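Local coordinates for protein 2-oxoglutarate dehydrogenase E3 component (Thermus thermophilus, PDB 2YQU) that probably catalyses the NAD+-dependent reoxidation of protein-bound dihydrolipoyl groups, using one FAD per subunit, in the 2-oxoglutarate dehydrogenase complex, at residues A[178-183]-A[223-228]; A[194-199]-A[241-246]; A[200-205]-A[212-217]. All coordinates share one frame; numbering follows the deposited sequence.

Overall arrangement
Following the chain from the N terminus, the first of the segments lies on helix 177-188 and opens contact 1; strand 192-196 then opens contact 2. The next loop, 200-205, turns back at once onto helix 208-221 and closes contact 3, the shortest of the three loops. Strand 224-226 follows and closes contact 1 against helix 177-188; strand 240-245 closes contact 2 last. Contacts 1 and 2 therefore cross, while contact 3 sits within the spans of both. Contacts 1 and 2 share the parallel sheet, where strands 192-196 and 224-226 pair, and contacts 1 and 3 share an apolar core. Together they tie the sheet to two helices and to the small antiparallel sheet.

Contact 1 of 3, residues A[178-183]-A[223-228]; sequences IGLELG and LTIRTG. With FAD (flavin-adenine dinucleotide), chain D.
Leu-180 meets both Leu-223 and Ile-225 through a single methyl, CD1, so one branch of the helix leucine bridges two residues that stand on the same side of 223-228. Its CD1 lies 4.4 Å from Leu-223 CD2 and 4.5 Å from Ile-225 CD1, loose methyl-to-methyl contacts. The torsion matters here: with CG anti to the backbone N (chi1 -163°), Leu-180 swings its end off helix 177-188 toward strand 224-226, although its CB does not start out in that direction. Leu-223 directs its CB toward the helix, and Leu-223 CD2 also comes to 4.5 Å from Gly-183 C. With no side chain at Gly-183, that methyl approaches the helix backbone directly; a CB there would stand 4.0 Å from Leu-223 CD2 and press on Gly-179 O. Around this contact, Phe-218, Ile-202 and Leu-203 also touch Leu-180.

On another side of the same helix, Ile-178 lies over the face of the dimethylbenzene ring of the FAD. Its CD1 stands 3.6 Å above FAD C8, and CG2, anti to the backbone N, reaches to 3.7 Å from the ring methyl C7M. An alanine here would take away both methyl contacts and is likely to leave a gap over that end of the flavin. One turn on, Glu-181 forms a salt bridge with Lys-49 and accepts a bond from Tyr-341 N. Both Ile-178 and Glu-181 belong to the NAD+ site, consistent with this flavin face being the one turned to the nicotinamide. Toward the strand, then, the helix shows hydrocarbon, as Ile-178 does to the flavin, whereas Glu-181 puts a charge paired with Lys-49 beside the cofactor; no hydrogen bond crosses between the segments, so the contact rests on apolar packing.

Contact 2 of 3, residues A[194-199]-A[241-246]; sequences IVLEYM and ARVELE
Strand 192-196 and strand 240-245 belong to different sheets and share no hydrogen bond, the closest pair of CA atoms, in Leu-196 and Leu-245, standing 9.6 Å apart. Leu-196 projects toward strand 240-245 with CG anti to its carbonyl carbon (chi1 -53°), which brings the methyl CD1 forward to touch two residues. Its CD1 is 3.8 Å from Val-243 CG1, the two side chains passing one another in opposite senses, and 4.0 Å from Leu-245 CD2, where they meet at a slant. Val-243 and Leu-245 both direct their CB toward Leu-196, so the methyl rests against both. Ile-171 and Val-231 also pack on Leu-196 and Val-243.

The other face of strand 240-245 is polar. There Arg-242 NE gives a straight, charge-assisted bond (168°) of 3.0 Å to Glu-244 OE1, part of a salt bridge, in the guanidinium plane and on the anti lone pair of the carboxylate; Arg-242 also pairs with Glu-237.

Past Leu-196, Glu-197 folds back so that its OE2 accepts from Met-199 N at 2.9 Å, on the anti side but 26° out of the carboxylate plane. The other oxygen, OE1, takes the amide of Gly-175, so both ends of the carboxylate are tied to backbone. Glu-197 is a residue of the NAD+ site, and an acidic residue at the end of the second strand of the Rossmann beta-alpha-beta unit, 192-196, beside the glycine-rich turn, is the signature that usually receives the adenosine ribose hydroxyls. The leucine contact joins that nucleotide-binding sheet to the three-stranded antiparallel sheet.

Contact 3 of 3, residues A[200-205]-A[212-217]; sequences DRILPT and RAAERV
Ile-202 reaches across to the backbone of helix 208-221, bringing its CD1 to 3.9 Å from Glu-215 N and 4.3 Å from Ala-214 CB. Its CG1 sits between the backbone N and the carbonyl carbon (chi1 62°), the crowded position for an isoleucine, and the extended chain beyond carries the terminal methyl onto the helix. Leu-203 follows in a left-handed backbone conformation (phi 47°, psi 63°), which turns the loop so that successive side chains both point at the helix. Leu-203 sets CD1 3.8 Å from Ala-214 CB, and the two loop residues share that small side chain. Leu-203 also packs on Val-177 and Leu-180, so the loop is wedged between two helices, and Ile-202 O accepts from Ser-211 OG.

Glu-215 is stretched out from CB to the carboxylate, with CG anti to the backbone N, and its polar end runs beside the loop. Two waters fill the step between them. One donates to Glu-215 OE2 at 2.7 Å and to Asp-200 O at 3.3 Å; the second donates to Glu-215 OE2 at 2.6 Å and accepts from Ile-202 N at 3.1 Å. The other carboxylate oxygen, OE1, is in a salt bridge with Lys-219, one turn further along the helix.

The two halves of the contact therefore work differently. Where the loop is buried, methyls pack directly on the helix backbone and on Ala-214. Asp-200 O and Ile-202 N are linked to Glu-215 through water, while Ile-202 O is bonded directly by Ser-211 OG; one carboxylate oxygen is gripped by two donors, and its charge is probably balanced by the lysine.

Contact 1 of 3, residues A[178-183]-A[223-228]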
loop_
_atom_site.group_PDB
_atom_site.type_symbol
_atom_site.label_atom_id
_atom_site.label_comp_id
_atom_site.label_asym_id
_atom_site.label_seq_id
_atom_site.Cartn_x
_atom_site.Cartn_y
_atom_site.Cartn_z
ATOM N N ILE A 178 16.692 -13.012 3.856
ATOM C CA ILE A 178 17.068 -12.673 5.221
ATOM C C ILE A 178 18.402 -11.932 5.277
ATOM O O ILE A 178 18.510 -10.921 5.956
ATOM C CB ILE A 178 17.094 -13.928 6.115
ATOM C CG1 ILE A 178 15.671 -14.477 6.272
ATOM C CG2 ILE A 178 17.690 -13.606 7.481
ATOM C CD1 ILE A 178 15.609 -15.891 6.778
ATOM N N GLY A 179 19.404 -12.430 4.563
ATOM C CA GLY A 179 20.737 -11.847 4.620
ATOM C C GLY A 179 20.804 -10.492 3.956
ATOM O O GLY A 179 21.508 -9.608 4.423
ATOM N N LEU A 180 20.052 -10.332 2.875
ATOM C CA LEU A 180 20.010 -9.079 2.135
ATOM C C LEU A 180 19.361 -7.988 2.976
ATOM O O LEU A 180 19.871 -6.871 3.068
ATOM C CB LEU A 180 19.237 -9.281 0.834
ATOM C CG LEU A 180 19.393 -8.239 -0.263
ATOM C CD1 LEU A 180 20.865 -7.956 -0.585
ATOM C CD2 LEU A 180 18.638 -8.722 -1.496
ATOM N N GLU A 181 18.229 -8.316 3.590
ATOM C CA GLU A 181 17.565 -7.397 4.511
ATOM C C GLU A 181 18.487 -6.933 5.632
ATOM O O GLU A 181 18.584 -5.741 5.902
ATOM C CB GLU A 181 16.320 -8.038 5.112
ATOM C CG GLU A 181 15.137 -8.074 4.157
ATOM C CD GLU A 181 13.873 -8.636 4.782
ATOM O OE1 GLU A 181 12.797 -8.495 4.162
ATOM O OE2 GLU A 181 13.939 -9.213 5.889
ATOM N N LEU A 182 19.163 -7.871 6.289
ATOM C CA LEU A 182 20.041 -7.520 7.402
ATOM C C LEU A 182 21.308 -6.798 6.923
ATOM O O LEU A 182 21.817 -5.908 7.618
ATOM C CB LEU A 182 20.359 -8.758 8.260
ATOM C CG LEU A 182 19.127 -9.387 8.924
ATOM C CD1 LEU A 182 19.470 -10.706 9.628
ATOM C CD2 LEU A 182 18.471 -8.437 9.892
ATOM N N GLY A 183 21.773 -7.141 5.723
ATOM C CA GLY A 183 22.863 -6.434 5.072
ATOM C C GLY A 183 22.509 -4.967 4.910
ATOM O O GLY A 183 23.296 -4.089 5.264
ATOM N N LEU A 223 26.121 -1.385 -1.568
ATOM C CA LEU A 223 26.497 -2.738 -1.161
ATOM C C LEU A 223 27.364 -3.331 -2.252
ATOM O O LEU A 223 27.192 -3.025 -3.436
ATOM C CB LEU A 223 25.265 -3.630 -0.966
ATOM C CG LEU A 223 24.439 -3.421 0.306
ATOM C CD1 LEU A 223 23.565 -2.174 0.191
ATOM C CD2 LEU A 223 23.585 -4.648 0.572
ATOM N N THR A 224 28.309 -4.169 -1.856
ATOM C CA THR A 224 29.047 -4.982 -2.809
ATOM C C THR A 224 28.303 -6.306 -2.905
ATOM O O THR A 224 28.051 -6.930 -1.883
ATOM C CB THR A 224 30.478 -5.190 -2.322
ATOM O OG1 THR A 224 31.175 -3.938 -2.353
ATOM C CG2 THR A 224 31.263 -6.097 -3.265
ATOM N N ILE A 225 27.902 -6.688 -4.114
ATOM C CA ILE A 225 27.216 -7.958 -4.362
ATOM C C ILE A 225 28.062 -8.814 -5.307
ATOM O O ILE A 225 28.370 -8.401 -6.422
ATOM C CB ILE A 225 25.823 -7.728 -5.010
ATOM C CG1 ILE A 225 24.993 -6.690 -4.238
ATOM C CG2 ILE A 225 25.058 -9.041 -5.126
ATOM C CD1 ILE A 225 24.650 -7.087 -2.834
ATOM N N ARG A 226 28.418 -10.015 -4.866
ATOM C CA ARG A 226 29.237 -10.914 -5.664
ATOM C C ARG A 226 28.565 -12.266 -5.769
ATOM O O ARG A 226 28.558 -13.039 -4.813
ATOM C CB ARG A 226 30.619 -11.071 -5.051
ATOM C CG ARG A 226 31.388 -9.770 -4.959
ATOM C CD ARG A 226 32.698 -9.922 -4.249
ATOM N NE ARG A 226 33.572 -10.824 -4.986
ATOM C CZ ARG A 226 34.734 -11.282 -4.540
ATOM N NH1 ARG A 226 35.191 -10.933 -3.344
ATOM N NH2 ARG A 226 35.448 -12.093 -5.308
ATOM N N THR A 227 28.005 -12.536 -6.935
ATOM C CA THR A 227 27.383 -13.821 -7.221
ATOM C C THR A 227 28.391 -14.753 -7.893
ATOM O O THR A 227 29.486 -14.326 -8.272
ATOM C CB THR A 227 26.149 -13.632 -8.112
ATOM O OG1 THR A 227 26.526 -13.004 -9.345
ATOM C CG2 THR A 227 25.154 -12.664 -7.466
ATOM N N GLY A 228 28.026 -16.026 -8.032
ATOM C CA GLY A 228 28.913 -17.011 -8.634
ATOM C C GLY A 228 30.184 -17.278 -7.839
ATOM O O GLY A 228 31.210 -17.639 -8.413
HETATM P PA FAD D . 8.464 -20.965 13.735
HETATM O O1A FAD D . 9.926 -21.177 13.612
HETATM O O2A FAD D . 8.054 -19.490 13.637
HETATM O O5B FAD D . 7.959 -21.624 15.104
HETATM C C5B FAD D . 8.425 -22.896 15.480
HETATM C C4B FAD D . 8.425 -22.941 16.993
HETATM O O4B FAD D . 8.486 -24.295 17.391
HETATM C C3B FAD D . 9.636 -22.243 17.608
HETATM O O3B FAD D . 9.215 -21.225 18.488
HETATM C C2B FAD D . 10.369 -23.340 18.356
HETATM O O2B FAD D . 10.886 -22.886 19.587
HETATM C C1B FAD D . 9.289 -24.391 18.546
HETATM N N9A FAD D . 9.718 -25.791 18.635
HETATM C C8A FAD D . 10.472 -26.509 17.742
HETATM N N7A FAD D . 10.575 -27.776 18.184
HETATM C C5A FAD D . 9.897 -27.877 19.350
HETATM C C6A FAD D . 9.675 -28.932 20.231
HETATM N N6A FAD D . 10.033 -30.184 19.953
HETATM N N1A FAD D . 8.916 -28.687 21.345
HETATM C C2A FAD D . 8.374 -27.455 21.619
HETATM N N3A FAD D . 8.591 -26.418 20.737
HETATM C C4A FAD D . 9.347 -26.638 19.637
HETATM N N1 FAD D . 8.710 -14.540 7.025
HETATM C C2 FAD D . 7.792 -13.703 6.429
HETATM O O2 FAD D . 6.744 -14.144 5.947
HETATM N N3 FAD D . 8.044 -12.355 6.367
HETATM C C4 FAD D . 9.208 -11.834 6.885
HETATM O O4 FAD D . 9.280 -10.620 6.978
HETATM C C4X FAD D . 10.146 -12.664 7.497
HETATM N N5 FAD D . 11.320 -12.147 8.023
HETATM C C5X FAD D . 12.230 -13.009 8.630
HETATM C C6 FAD D . 13.414 -12.485 9.158
HETATM C C7 FAD D . 14.344 -13.336 9.771
HETATM C C7M FAD D . 15.557 -12.722 10.420
HETATM C C8 FAD D . 14.088 -14.701 9.858
HETATM C C8M FAD D . 14.894 -15.586 10.774
HETATM C C9 FAD D . 12.908 -15.222 9.326
HETATM C C9A FAD D . 11.977 -14.381 8.702
HETATM N N10 FAD D . 10.799 -14.896 8.156
HETATM C C10 FAD D . 9.891 -14.032 7.561
HETATM C "C1'" FAD D . 10.516 -16.375 8.088
HETATM C "C2'" FAD D . 9.568 -16.733 9.236
HETATM O "O2'" FAD D . 10.150 -16.400 10.487
HETATM C "C3'" FAD D . 9.140 -18.196 9.199
HETATM O "O3'" FAD D . 8.653 -18.517 7.909
HETATM C "C4'" FAD D . 8.031 -18.467 10.209
HETATM O "O4'" FAD D . 8.461 -18.147 11.509
HETATM C "C5'" FAD D . 7.564 -19.925 10.121
HETATM O "O5'" FAD D . 6.595 -20.186 11.112
HETATM P P FAD D . 6.452 -21.655 11.748
HETATM O O1P FAD D . 5.284 -21.668 12.680
HETATM O O2P FAD D . 6.458 -22.726 10.672
HETATM O O3P FAD D . 7.793 -21.906 12.611
#

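Contact 2 of 3, residues A[194-199]-A[241-246]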
loop_
_atom_site.group_PDB
_atom_site.type_symbol
_atom_site.label_atom_id
_atom_site.label_comp_id
_atom_site.label_asym_id
_atom_site.label_seq_id
_atom_site.Cartn_x
_atom_site.Cartn_y
_atom_site.Cartn_z
ATOM N N ILE A 194 29.342 -6.518 2.169
ATOM C CA ILE A 194 29.611 -7.365 1.021
ATOM C C ILE A 194 28.723 -8.592 1.120
ATOM O O ILE A 194 28.689 -9.240 2.158
ATOM C CB ILE A 194 31.093 -7.811 1.005
ATOM C CG1 ILE A 194 32.016 -6.592 0.921
ATOM C CG2 ILE A 194 31.340 -8.768 -0.152
ATOM C CD1 ILE A 194 33.491 -6.916 1.158
ATOM N N VAL A 195 28.029 -8.920 0.037
ATOM C CA VAL A 195 27.130 -10.067 -0.005
ATOM C C VAL A 195 27.724 -11.085 -0.978
ATOM O O VAL A 195 28.012 -10.749 -2.115
ATOM C CB VAL A 195 25.714 -9.653 -0.468
ATOM C CG1 VAL A 195 24.792 -10.864 -0.569
ATOM C CG2 VAL A 195 25.129 -8.602 0.471
ATOM N N LEU A 196 27.924 -12.316 -0.510
ATOM C CA LEU A 196 28.488 -13.390 -1.326
ATOM C C LEU A 196 27.417 -14.444 -1.573
ATOM O O LEU A 196 26.804 -14.930 -0.630
ATOM C CB LEU A 196 29.668 -14.034 -0.601
ATOM C CG LEU A 196 30.762 -13.076 -0.132
ATOM C CD1 LEU A 196 31.733 -13.787 0.783
ATOM C CD2 LEU A 196 31.478 -12.483 -1.328
ATOM N N GLU A 197 27.208 -14.805 -2.832
ATOM C CA GLU A 197 26.208 -15.810 -3.199
ATOM C C GLU A 197 26.795 -16.778 -4.227
ATOM O O GLU A 197 27.441 -16.366 -5.187
ATOM C CB GLU A 197 24.943 -15.117 -3.718
ATOM C CG GLU A 197 23.852 -16.020 -4.296
ATOM C CD GLU A 197 23.482 -17.191 -3.404
ATOM O OE1 GLU A 197 23.274 -16.993 -2.195
ATOM O OE2 GLU A 197 23.398 -18.329 -3.918
ATOM N N TYR A 198 26.569 -18.072 -4.003
ATOM C CA TYR A 198 27.070 -19.136 -4.875
ATOM C C TYR A 198 26.361 -19.159 -6.231
ATOM O O TYR A 198 26.996 -19.292 -7.277
ATOM C CB TYR A 198 26.894 -20.486 -4.176
ATOM C CG TYR A 198 27.264 -21.688 -5.014
ATOM C CD1 TYR A 198 28.583 -21.943 -5.359
ATOM C CD2 TYR A 198 26.287 -22.578 -5.453
ATOM C CE1 TYR A 198 28.922 -23.056 -6.123
ATOM C CE2 TYR A 198 26.611 -23.678 -6.216
ATOM C CZ TYR A 198 27.928 -23.919 -6.545
ATOM O OH TYR A 198 28.240 -25.026 -7.303
ATOM N N MET A 199 25.039 -19.039 -6.202
ATOM C CA MET A 199 24.239 -19.001 -7.421
ATOM C C MET A 199 24.516 -17.733 -8.218
ATOM O O MET A 199 25.089 -16.777 -7.698
ATOM C CB MET A 199 22.755 -19.075 -7.074
ATOM C CG MET A 199 22.362 -20.350 -6.344
ATOM S SD MET A 199 20.620 -20.374 -5.906
ATOM C CE MET A 199 19.911 -20.653 -7.497
ATOM N N ALA A 241 36.777 -11.730 11.670
ATOM C CA ALA A 241 36.582 -13.051 11.075
ATOM C C ALA A 241 37.020 -13.028 9.623
ATOM O O ALA A 241 36.999 -11.981 8.976
ATOM C CB ALA A 241 35.119 -13.491 11.181
ATOM N N ARG A 242 37.439 -14.182 9.113
ATOM C CA ARG A 242 37.790 -14.299 7.710
ATOM C C ARG A 242 36.820 -15.199 6.965
ATOM O O ARG A 242 36.182 -16.077 7.544
ATOM C CB ARG A 242 39.236 -14.783 7.528
ATOM C CG ARG A 242 39.532 -16.207 7.976
ATOM C CD ARG A 242 40.950 -16.662 7.616
ATOM N NE ARG A 242 41.200 -18.048 7.997
ATOM C CZ ARG A 242 41.469 -18.463 9.234
ATOM N NH1 ARG A 242 41.549 -17.608 10.247
ATOM N NH2 ARG A 242 41.674 -19.756 9.454
ATOM N N VAL A 243 36.726 -14.947 5.668
ATOM C CA VAL A 243 35.894 -15.709 4.760
ATOM C C VAL A 243 36.790 -16.136 3.610
ATOM O O VAL A 243 37.269 -15.298 2.858
ATOM C CB VAL A 243 34.732 -14.853 4.202
ATOM C CG1 VAL A 243 33.882 -15.672 3.222
ATOM C CG2 VAL A 243 33.880 -14.287 5.341
ATOM N N GLU A 244 37.032 -17.434 3.482
ATOM C CA GLU A 244 37.839 -17.951 2.386
ATOM C C GLU A 244 36.940 -18.333 1.217
ATOM O O GLU A 244 35.855 -18.885 1.415
ATOM C CB GLU A 244 38.658 -19.153 2.860
ATOM C CG GLU A 244 39.612 -18.822 3.997
ATOM C CD GLU A 244 40.246 -20.052 4.627
ATOM O OE1 GLU A 244 40.739 -19.944 5.763
ATOM O OE2 GLU A 244 40.254 -21.128 4.000
ATOM N N LEU A 245 37.389 -18.015 0.006
ATOM C CA LEU A 245 36.673 -18.349 -1.221
ATOM C C LEU A 245 37.430 -19.411 -2.006
ATOM O O LEU A 245 38.643 -19.522 -1.900
ATOM C CB LEU A 245 36.509 -17.113 -2.111
ATOM C CG LEU A 245 35.908 -15.853 -1.489
ATOM C CD1 LEU A 245 35.815 -14.758 -2.537
ATOM C CD2 LEU A 245 34.545 -16.149 -0.893
ATOM N N GLU A 246 36.700 -20.171 -2.812
ATOM C CA GLU A 246 37.309 -21.124 -3.727
ATOM C C GLU A 246 38.301 -20.395 -4.629
ATOM O O GLU A 246 37.953 -19.392 -5.254
ATOM C CB GLU A 246 36.238 -21.810 -4.578
ATOM C CG GLU A 246 36.808 -22.561 -5.768
ATOM C CD GLU A 246 35.824 -23.530 -6.381
ATOM O OE1 GLU A 246 36.247 -24.652 -6.705
ATOM O OE2 GLU A 246 34.641 -23.174 -6.547
#

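Contact 3 of 3, residues A[200-205]-A[212-217]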
loop_
_atom_site.group_PDB
_atom_site.type_symbol
_atom_site.label_atom_id
_atom_site.label_comp_id
_atom_site.label_asym_id
_atom_site.label_seq_id
_atom_site.Cartn_x
_atom_site.Cartn_y
_atom_site.Cartn_z
ATOM N N ASP A 200 24.080 -17.723 -9.475
ATOM C CA ASP A 200 24.374 -16.621 -10.399
ATOM C C ASP A 200 23.445 -15.411 -10.250
ATOM O O ASP A 200 23.408 -14.549 -11.127
ATOM C CB ASP A 200 24.348 -17.117 -11.855
ATOM C CG ASP A 200 22.951 -17.508 -12.337
ATOM O OD1 ASP A 200 21.985 -17.521 -11.533
ATOM O OD2 ASP A 200 22.724 -17.825 -13.524
ATOM N N ARG A 201 22.693 -15.367 -9.154
ATOM C CA ARG A 201 21.798 -14.256 -8.857
ATOM C C ARG A 201 21.425 -14.246 -7.377
ATOM O O ARG A 201 21.592 -15.243 -6.682
ATOM C CB ARG A 201 20.531 -14.365 -9.700
ATOM C CG ARG A 201 19.724 -15.608 -9.404
ATOM C CD ARG A 201 18.717 -15.954 -10.454
ATOM N NE ARG A 201 17.762 -16.935 -9.946
ATOM C CZ ARG A 201 17.956 -18.256 -9.934
ATOM N NH1 ARG A 201 17.006 -19.048 -9.446
ATOM N NH2 ARG A 201 19.080 -18.798 -10.396
ATOM N N ILE A 202 20.915 -13.113 -6.909
ATOM C CA ILE A 202 20.369 -13.006 -5.561
ATOM C C ILE A 202 18.858 -13.207 -5.605
ATOM O O ILE A 202 18.261 -13.224 -6.680
ATOM C CB ILE A 202 20.741 -11.654 -4.911
ATOM C CG1 ILE A 202 20.154 -10.469 -5.683
ATOM C CG2 ILE A 202 22.263 -11.509 -4.822
ATOM C CD1 ILE A 202 20.275 -9.155 -4.939
ATOM N N LEU A 203 18.257 -13.371 -4.430
ATOM C CA LEU A 203 16.816 -13.535 -4.294
ATOM C C LEU A 203 16.261 -14.564 -5.288
ATOM O O LEU A 203 15.452 -14.224 -6.155
ATOM C CB LEU A 203 16.127 -12.173 -4.457
ATOM C CG LEU A 203 16.653 -11.083 -3.519
ATOM C CD1 LEU A 203 16.016 -9.749 -3.839
ATOM C CD2 LEU A 203 16.392 -11.449 -2.066
ATOM N N PRO A 204 16.687 -15.822 -5.159
ATOM C CA PRO A 204 16.359 -16.855 -6.151
ATOM C C PRO A 204 14.871 -17.210 -6.283
ATOM O O PRO A 204 14.507 -17.775 -7.312
ATOM C CB PRO A 204 17.162 -18.071 -5.670
ATOM C CG PRO A 204 17.336 -17.858 -4.224
ATOM C CD PRO A 204 17.510 -16.368 -4.059
ATOM N N THR A 205 14.040 -16.895 -5.292
ATOM C CA THR A 205 12.601 -17.154 -5.375
ATOM C C THR A 205 11.863 -16.093 -6.183
ATOM O O THR A 205 10.714 -16.300 -6.556
ATOM C CB THR A 205 11.947 -17.238 -3.978
ATOM O OG1 THR A 205 12.142 -16.012 -3.260
ATOM C CG2 THR A 205 12.606 -18.304 -3.112
ATOM N N ARG A 212 17.495 -9.457 -10.993
ATOM C CA ARG A 212 18.501 -8.659 -11.696
ATOM C C ARG A 212 18.379 -7.190 -11.321
ATOM O O ARG A 212 19.379 -6.524 -11.072
ATOM C CB ARG A 212 18.373 -8.824 -13.211
ATOM C CG ARG A 212 18.920 -10.133 -13.730
ATOM C CD ARG A 212 19.218 -10.152 -15.223
ATOM N NE ARG A 212 19.159 -11.527 -15.717
ATOM C CZ ARG A 212 18.047 -12.160 -16.082
ATOM N NH1 ARG A 212 16.867 -11.544 -16.071
ATOM N NH2 ARG A 212 18.119 -13.419 -16.488
ATOM N N ALA A 213 17.145 -6.697 -11.258
ATOM C CA ALA A 213 16.901 -5.303 -10.908
ATOM C C ALA A 213 17.319 -5.019 -9.476
ATOM O O ALA A 213 17.894 -3.970 -9.189
ATOM C CB ALA A 213 15.452 -4.955 -11.112
ATOM N N ALA A 214 17.052 -5.964 -8.584
ATOM C CA ALA A 214 17.388 -5.806 -7.176
ATOM C C ALA A 214 18.901 -5.664 -7.021
ATOM O O ALA A 214 19.368 -4.781 -6.318
ATOM C CB ALA A 214 16.878 -6.985 -6.370
ATOM N N GLU A 215 19.655 -6.529 -7.694
ATOM C CA GLU A 215 21.116 -6.470 -7.649
ATOM C C GLU A 215 21.648 -5.104 -8.097
ATOM O O GLU A 215 22.544 -4.552 -7.461
ATOM C CB GLU A 215 21.740 -7.598 -8.484
ATOM C CG GLU A 215 23.264 -7.582 -8.462
ATOM C CD GLU A 215 23.912 -8.881 -8.923
ATOM O OE1 GLU A 215 25.160 -8.948 -8.889
ATOM O OE2 GLU A 215 23.196 -9.824 -9.326
ATOM N N ARG A 216 21.096 -4.567 -9.182
ATOM C CA ARG A 216 21.484 -3.240 -9.676
ATOM C C ARG A 216 21.234 -2.144 -8.636
ATOM O O ARG A 216 22.073 -1.272 -8.421
ATOM C CB ARG A 216 20.713 -2.883 -10.954
ATOM C CG ARG A 216 21.345 -3.360 -12.239
ATOM C CD ARG A 216 20.670 -2.798 -13.494
ATOM N NE ARG A 216 20.559 -3.811 -14.549
ATOM C CZ ARG A 216 19.480 -4.568 -14.801
ATOM N NH1 ARG A 216 18.359 -4.457 -14.088
ATOM N NH2 ARG A 216 19.526 -5.452 -15.788
ATOM N N VAL A 217 20.073 -2.192 -7.996
ATOM C CA VAL A 217 19.675 -1.176 -7.028
ATOM C C VAL A 217 20.581 -1.217 -5.798
ATOM O O VAL A 217 21.036 -0.174 -5.319
ATOM C CB VAL A 217 18.190 -1.354 -6.620
ATOM C CG1 VAL A 217 17.823 -0.463 -5.434
ATOM C CG2 VAL A 217 17.284 -1.064 -7.798
HETATM O O HOH W 1 24.690 -11.545 -10.824
HETATM O O HOH W 2 20.847 -10.886 -9.003
#